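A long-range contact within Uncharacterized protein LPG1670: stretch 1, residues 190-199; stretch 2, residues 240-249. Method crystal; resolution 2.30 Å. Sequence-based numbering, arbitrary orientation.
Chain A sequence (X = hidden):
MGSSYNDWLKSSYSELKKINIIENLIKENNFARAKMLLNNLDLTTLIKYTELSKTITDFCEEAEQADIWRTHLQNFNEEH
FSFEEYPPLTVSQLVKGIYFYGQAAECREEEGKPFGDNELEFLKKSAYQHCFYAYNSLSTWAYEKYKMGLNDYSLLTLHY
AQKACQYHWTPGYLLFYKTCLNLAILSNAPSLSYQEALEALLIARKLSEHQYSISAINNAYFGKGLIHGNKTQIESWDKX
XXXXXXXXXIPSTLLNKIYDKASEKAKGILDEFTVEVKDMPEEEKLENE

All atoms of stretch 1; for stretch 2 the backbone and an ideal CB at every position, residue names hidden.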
ATOM      1  N   PRO A 190     -22.443  -8.030  14.317  1.00 47.62           N
ATOM      2  CA  PRO A 190     -21.004  -8.022  14.040  1.00 44.61           C
ATOM      3  C   PRO A 190     -20.381  -9.391  13.819  1.00 43.55           C
ATOM      4  O   PRO A 190     -19.157  -9.472  13.694  1.00 54.42           O
ATOM      5  CB  PRO A 190     -20.432  -7.374  15.312  1.00 45.74           C
ATOM      6  CG  PRO A 190     -21.376  -7.810  16.383  1.00 43.51           C
ATOM      7  CD  PRO A 190     -22.737  -7.796  15.741  1.00 43.15           C
ATOM      8  N   SER A 191     -21.178 -10.461  13.765  1.00 39.87           N
ATOM      9  CA  SER A 191     -20.611 -11.802  13.648  1.00 42.61           C
ATOM     10  C   SER A 191     -19.822 -11.960  12.354  1.00 43.31           C
ATOM     11  O   SER A 191     -18.681 -12.437  12.362  1.00 44.07           O
ATOM     12  CB  SER A 191     -21.722 -12.848  13.735  1.00 42.16           C
ATOM     13  OG  SER A 191     -21.197 -14.156  13.599  1.00 55.60           O
ATOM     14  N   LEU A 192     -20.413 -11.553  11.228  1.00 39.46           N
ATOM     15  CA  LEU A 192     -19.742 -11.705   9.940  1.00 37.87           C
ATOM     16  C   LEU A 192     -18.456 -10.891   9.883  1.00 41.06           C
ATOM     17  O   LEU A 192     -17.464 -11.325   9.285  1.00 43.94           O
ATOM     18  CB  LEU A 192     -20.682 -11.298   8.805  1.00 43.98           C
ATOM     19  CG  LEU A 192     -21.679 -12.353   8.326  1.00 47.16           C
ATOM     20  CD1 LEU A 192     -22.579 -11.783   7.243  1.00 48.68           C
ATOM     21  CD2 LEU A 192     -20.942 -13.581   7.819  1.00 41.87           C
ATOM     22  N   SER A 193     -18.453  -9.707  10.498  1.00 37.62           N
ATOM     23  CA  SER A 193     -17.250  -8.883  10.497  1.00 35.14           C
ATOM     24  C   SER A 193     -16.127  -9.547  11.285  1.00 40.45           C
ATOM     25  O   SER A 193     -14.962  -9.506  10.871  1.00 42.42           O
ATOM     26  CB  SER A 193     -17.565  -7.499  11.062  1.00 33.45           C
ATOM     27  OG  SER A 193     -18.627  -6.892  10.347  1.00 44.43           O
ATOM     28  N   TYR A 194     -16.456 -10.174  12.419  1.00 35.97           N
ATOM     29  CA  TYR A 194     -15.433 -10.858  13.202  1.00 32.30           C
ATOM     30  C   TYR A 194     -14.937 -12.111  12.492  1.00 34.52           C
ATOM     31  O   TYR A 194     -13.752 -12.453  12.581  1.00 38.24           O
ATOM     32  CB  TYR A 194     -15.970 -11.205  14.588  1.00 32.74           C
ATOM     33  CG  TYR A 194     -15.983 -10.046  15.562  1.00 33.48           C
ATOM     34  CD1 TYR A 194     -14.798  -9.488  16.022  1.00 36.98           C
ATOM     35  CD2 TYR A 194     -17.179  -9.527  16.038  1.00 30.18           C
ATOM     36  CE1 TYR A 194     -14.804  -8.434  16.915  1.00 39.33           C
ATOM     37  CE2 TYR A 194     -17.195  -8.475  16.936  1.00 34.19           C
ATOM     38  CZ  TYR A 194     -16.005  -7.932  17.370  1.00 37.91           C
ATOM     39  OH  TYR A 194     -16.017  -6.884  18.262  1.00 46.02           O
ATOM     40  N   GLN A 195     -15.828 -12.811  11.784  1.00 38.04           N
ATOM     41  CA  GLN A 195     -15.408 -13.992  11.037  1.00 38.98           C
ATOM     42  C   GLN A 195     -14.474 -13.617   9.894  1.00 41.08           C
ATOM     43  O   GLN A 195     -13.508 -14.334   9.613  1.00 35.78           O
ATOM     44  CB  GLN A 195     -16.630 -14.744  10.512  1.00 45.95           C
ATOM     45  CG  GLN A 195     -17.533 -15.289  11.606  1.00 46.69           C
ATOM     46  CD  GLN A 195     -18.843 -15.823  11.066  1.00 55.44           C
ATOM     47  OE1 GLN A 195     -19.850 -15.856  11.774  1.00 59.40           O
ATOM     48  NE2 GLN A 195     -18.837 -16.245   9.807  1.00 60.16           N
ATOM     49  N   GLU A 196     -14.749 -12.495   9.222  1.00 40.43           N
ATOM     50  CA  GLU A 196     -13.838 -12.012   8.189  1.00 36.12           C
ATOM     51  C   GLU A 196     -12.537 -11.495   8.788  1.00 36.15           C
ATOM     52  O   GLU A 196     -11.479 -11.612   8.161  1.00 37.95           O
ATOM     53  CB  GLU A 196     -14.516 -10.921   7.357  1.00 41.97           C
ATOM     54  CG  GLU A 196     -15.542 -11.441   6.363  1.00 42.79           C
ATOM     55  CD  GLU A 196     -14.902 -12.130   5.172  1.00 48.27           C
ATOM     56  OE1 GLU A 196     -13.812 -11.693   4.745  1.00 53.45           O
ATOM     57  OE2 GLU A 196     -15.485 -13.110   4.663  1.00 51.04           O
ATOM     58  N   ALA A 197     -12.596 -10.923   9.993  1.00 38.63           N
ATOM     59  CA  ALA A 197     -11.379 -10.464  10.655  1.00 36.71           C
ATOM     60  C   ALA A 197     -10.466 -11.633  10.998  1.00 36.81           C
ATOM     61  O   ALA A 197      -9.242 -11.538  10.849  1.00 40.31           O
ATOM     62  CB  ALA A 197     -11.730  -9.674  11.915  1.00 31.35           C
ATOM     63  N   LEU A 198     -11.045 -12.743  11.459  1.00 35.63           N
ATOM     64  CA  LEU A 198     -10.245 -13.907  11.825  1.00 31.99           C
ATOM     65  C   LEU A 198      -9.522 -14.481  10.614  1.00 33.62           C
ATOM     66  O   LEU A 198      -8.330 -14.803  10.684  1.00 37.60           O
ATOM     67  CB  LEU A 198     -11.134 -14.970  12.474  1.00 35.02           C
ATOM     68  CG  LEU A 198     -10.465 -16.302  12.819  1.00 37.03           C
ATOM     69  CD1 LEU A 198      -9.341 -16.095  13.822  1.00 40.55           C
ATOM     70  CD2 LEU A 198     -11.487 -17.296  13.349  1.00 40.10           C
ATOM     71  N   GLU A 199     -10.230 -14.615   9.489  1.00 34.28           N
ATOM     72  CA  GLU A 199      -9.617 -15.177   8.289  1.00 37.67           C
ATOM     73  C   GLU A 199      -8.435 -14.333   7.829  1.00 44.21           C
ATOM     74  O   GLU A 199      -7.361 -14.862   7.524  1.00 46.42           O
ATOM     75  CB  GLU A 199     -10.661 -15.298   7.179  1.00 36.40           C
ATOM     76  CG  GLU A 199     -10.106 -15.797   5.856  1.00 42.43           C
ATOM     77  CD  GLU A 199     -11.172 -15.899   4.783  1.00 55.78           C
ATOM     78  OE1 GLU A 199     -12.371 -15.880   5.132  1.00 62.09           O
ATOM     79  OE2 GLU A 199     -10.813 -15.996   3.592  1.00 56.80           O
ATOM     80  N   UNK A 240      -4.101 -12.221  19.738  1.00 59.08           N
ATOM     81  CA  UNK A 240      -5.029 -11.555  18.831  1.00 55.81           C
ATOM     82  C   UNK A 240      -6.025 -12.541  18.234  1.00 48.03           C
ATOM     83  O   UNK A 240      -7.203 -12.210  18.054  1.00 50.39           O
ATOM     84  CB  UNK A 240      -4.262 -10.844  17.714  1.00 55.81           C
ATOM     85  N   UNK A 241      -5.572 -13.754  17.915  1.00 41.12           N
ATOM     86  CA  UNK A 241      -6.475 -14.770  17.386  1.00 46.01           C
ATOM     87  C   UNK A 241      -7.509 -15.161  18.433  1.00 53.49           C
ATOM     88  O   UNK A 241      -8.700 -15.301  18.127  1.00 50.63           O
ATOM     89  CB  UNK A 241      -5.691 -16.001  16.927  1.00 46.01           C
ATOM     90  N   UNK A 242      -7.079 -15.326  19.686  1.00 54.41           N
ATOM     91  CA  UNK A 242      -7.998 -15.759  20.732  1.00 54.44           C
ATOM     92  C   UNK A 242      -9.044 -14.692  21.032  1.00 51.48           C
ATOM     93  O   UNK A 242     -10.220 -15.012  21.240  1.00 46.40           O
ATOM     94  CB  UNK A 242      -7.225 -16.107  22.006  1.00 54.44           C
ATOM     95  N   UNK A 243      -8.639 -13.420  21.057  1.00 51.66           N
ATOM     96  CA  UNK A 243      -9.594 -12.358  21.361  1.00 56.62           C
ATOM     97  C   UNK A 243     -10.594 -12.155  20.231  1.00 51.91           C
ATOM     98  O   UNK A 243     -11.744 -11.781  20.486  1.00 60.44           O
ATOM     99  CB  UNK A 243      -8.855 -11.048  21.641  1.00 56.62           C
ATOM    100  N   UNK A 244     -10.184 -12.392  18.984  1.00 52.81           N
ATOM    101  CA  UNK A 244     -11.122 -12.293  17.871  1.00 51.09           C
ATOM    102  C   UNK A 244     -12.185 -13.382  17.953  1.00 42.71           C
ATOM    103  O   UNK A 244     -13.363 -13.131  17.676  1.00 41.92           O
ATOM    104  CB  UNK A 244     -10.378 -12.382  16.537  1.00 51.09           C
ATOM    105  N   UNK A 245     -11.788 -14.594  18.343  1.00 43.80           N
ATOM    106  CA  UNK A 245     -12.745 -15.687  18.473  1.00 43.19           C
ATOM    107  C   UNK A 245     -13.685 -15.438  19.647  1.00 48.78           C
ATOM    108  O   UNK A 245     -14.881 -15.748  19.579  1.00 45.45           O
ATOM    109  CB  UNK A 245     -12.017 -17.021  18.649  1.00 43.19           C
ATOM    110  N   UNK A 246     -13.170 -14.857  20.731  1.00 56.32           N
ATOM    111  CA  UNK A 246     -14.000 -14.609  21.906  1.00 49.02           C
ATOM    112  C   UNK A 246     -14.957 -13.444  21.673  1.00 54.58           C
ATOM    113  O   UNK A 246     -16.163 -13.560  21.924  1.00 55.94           O
ATOM    114  CB  UNK A 246     -13.121 -14.330  23.127  1.00 49.02           C
ATOM    115  N   UNK A 247     -14.438 -12.307  21.199  1.00 59.08           N
ATOM    116  CA  UNK A 247     -15.294 -11.150  20.945  1.00 52.98           C
ATOM    117  C   UNK A 247     -16.346 -11.460  19.890  1.00 47.06           C
ATOM    118  O   UNK A 247     -17.501 -11.036  20.008  1.00 56.42           O
ATOM    119  CB  UNK A 247     -14.452  -9.951  20.506  1.00 52.98           C
ATOM    120  N   UNK A 248     -15.967 -12.204  18.852  1.00 44.90           N
ATOM    121  CA  UNK A 248     -16.882 -12.501  17.769  1.00 39.70           C
ATOM    122  C   UNK A 248     -17.888 -13.593  18.044  1.00 52.03           C
ATOM    123  O   UNK A 248     -18.795 -13.787  17.228  1.00 54.13           O
ATOM    124  CB  UNK A 248     -16.075 -12.883  16.526  1.00 39.70           C
ATOM    125  N   UNK A 249     -17.748 -14.307  19.164  1.00 53.74           N
ATOM    126  CA  UNK A 249     -18.641 -15.415  19.508  1.00 48.61           C
ATOM    127  C   UNK A 249     -18.702 -16.436  18.376  1.00 49.10           C
ATOM    128  O   UNK A 249     -19.740 -17.047  18.113  1.00 53.30           O
ATOM    129  CB  UNK A 249     -20.045 -14.893  19.822  1.00 48.61           C
TER

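The two helices run nearly antiparallel, 165° between their directions, with axes 9.3 Å apart at closest approach. Stretch 1 offers two main features, the ring of Tyr-194 and the branched end of Leu-198, so stretch 2 must answer them roughly one turn apart.

Position 240 has nothing of stretch 1 within 5.5 Å of its ideal CB, so this contact leaves the choice wide; it is Ala-240. At 241 CA-to-CB points sideways, and the ideal CB lies 4.8 Å from Leu-198 CD1. A branched or flexible apolar side chain could reach that methyl, and Ile-241 does, its CG2 lying 4.0 Å from Leu-198 CD1.

Positions 242 and 243 meet open space, where helix-compatible polar residues would serve. They are Ser-242 and Glu-243.

Position 244 points toward stretch 1. Its ideal CB lies 4.7 Å from Leu-198 CD1 and 5.2 Å from Tyr-194 O, while the CA atoms of 244 and Leu-198 are 6.3 Å apart. That spacing favours a small or compact side chain such as Ala, Ser, Val or Thr. Thr-244 directs its methyl into the gap: CG2 is 3.7 Å from Tyr-194 O and 3.9 Å from Leu-198 CB. Its hydroxyl turns back to its own helix, OG1 donating to Ala-240 O at 2.9 Å, so the polar group is satisfied without a partner across the contact.

At 245 the CB bond points away, yet a long enough apolar chain can curl back to Leu-198. Leu, Ile or Met would be plausible. Ile-245 brings CG1 to 4.0 Å from Leu-198 CD2, so Leu-198 packs against both isoleucines, with CD1 4.0 Å from Ile-241 CG2 and also 4.2 Å from Ile-245 CG1.

Position 246 is out of reach and undemanding; it is Ala-246. At 247 the ideal CB is 3.9 Å from Tyr-194 CE1. The start of the side chain should therefore be aliphatic, whereas its end may be polar. Lys-247 fits: CB packs 3.9 Å from Tyr-194 CE1, the extended chain leads away, and NZ makes a long salt bridge with Glu-243 OE2 at 3.9 Å.

Position 248 is the strictest. Its CA is 5.1 Å from Tyr-194 CA, and an ideal CB would sit 2.6 Å from Tyr-194 CB, a clash. Glycine alone suits, and Gly-248 lets its CA approach Tyr-194 CG to 3.4 Å, with its N and Lys-247 O over one face of the ring.

Position 249 has positive phi (54°) in a Schellman motif, a setting that favours Gly or Asn but tolerates others. Lys-249 occupies it, its side chain clear of stretch 1.

Stretch 2 240-249: AISETIAKGK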
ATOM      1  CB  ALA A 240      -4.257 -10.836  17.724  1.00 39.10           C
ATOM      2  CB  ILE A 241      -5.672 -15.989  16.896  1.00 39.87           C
ATOM      3  CG1 ILE A 241      -4.770 -15.598  15.725  1.00 39.77           C
ATOM      4  CG2 ILE A 241      -6.603 -17.128  16.498  1.00 40.48           C
ATOM      5  CD1 ILE A 241      -3.789 -16.676  15.321  1.00 39.90           C
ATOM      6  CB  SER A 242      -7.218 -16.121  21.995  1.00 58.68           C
ATOM      7  OG  SER A 242      -6.365 -17.230  21.763  1.00 67.56           O
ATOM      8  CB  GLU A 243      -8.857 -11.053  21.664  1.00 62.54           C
ATOM      9  CG  GLU A 243      -8.099 -11.073  22.980  1.00 79.80           C
ATOM     10  CD  GLU A 243      -7.624  -9.698  23.400  1.00 94.12           C
ATOM     11  OE1 GLU A 243      -6.834  -9.609  24.363  1.00 98.05           O
ATOM     12  OE2 GLU A 243      -8.042  -8.705  22.766  1.00 97.75           O
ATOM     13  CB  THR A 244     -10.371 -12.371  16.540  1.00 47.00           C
ATOM     14  OG1 THR A 244      -9.471 -11.262  16.431  1.00 46.90           O
ATOM     15  CG2 THR A 244     -11.344 -12.343  15.369  1.00 42.25           C
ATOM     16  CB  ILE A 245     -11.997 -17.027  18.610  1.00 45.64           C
ATOM     17  CG1 ILE A 245     -11.163 -17.293  17.356  1.00 41.79           C
ATOM     18  CG2 ILE A 245     -12.970 -18.171  18.859  1.00 45.24           C
ATOM     19  CD1 ILE A 245     -10.337 -18.555  17.424  1.00 40.35           C
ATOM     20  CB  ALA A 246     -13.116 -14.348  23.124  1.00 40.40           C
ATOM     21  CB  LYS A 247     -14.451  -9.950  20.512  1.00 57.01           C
ATOM     22  CG  LYS A 247     -13.660  -9.294  21.629  1.00 61.32           C
ATOM     23  CD  LYS A 247     -12.801  -8.152  21.108  1.00 67.92           C
ATOM     24  CE  LYS A 247     -11.972  -7.529  22.220  1.00 74.13           C
ATOM     25  NZ  LYS A 247     -11.083  -6.445  21.714  1.00 75.39           N
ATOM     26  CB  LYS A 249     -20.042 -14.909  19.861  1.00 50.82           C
ATOM     27  CG  LYS A 249     -20.082 -13.914  21.012  1.00 60.26           C
ATOM     28  CD  LYS A 249     -21.516 -13.520  21.339  1.00 70.52           C
ATOM     29  CE  LYS A 249     -21.580 -12.537  22.497  1.00 70.00           C
ATOM     30  NZ  LYS A 249     -20.940 -11.236  22.162  1.00 65.16           N
TER
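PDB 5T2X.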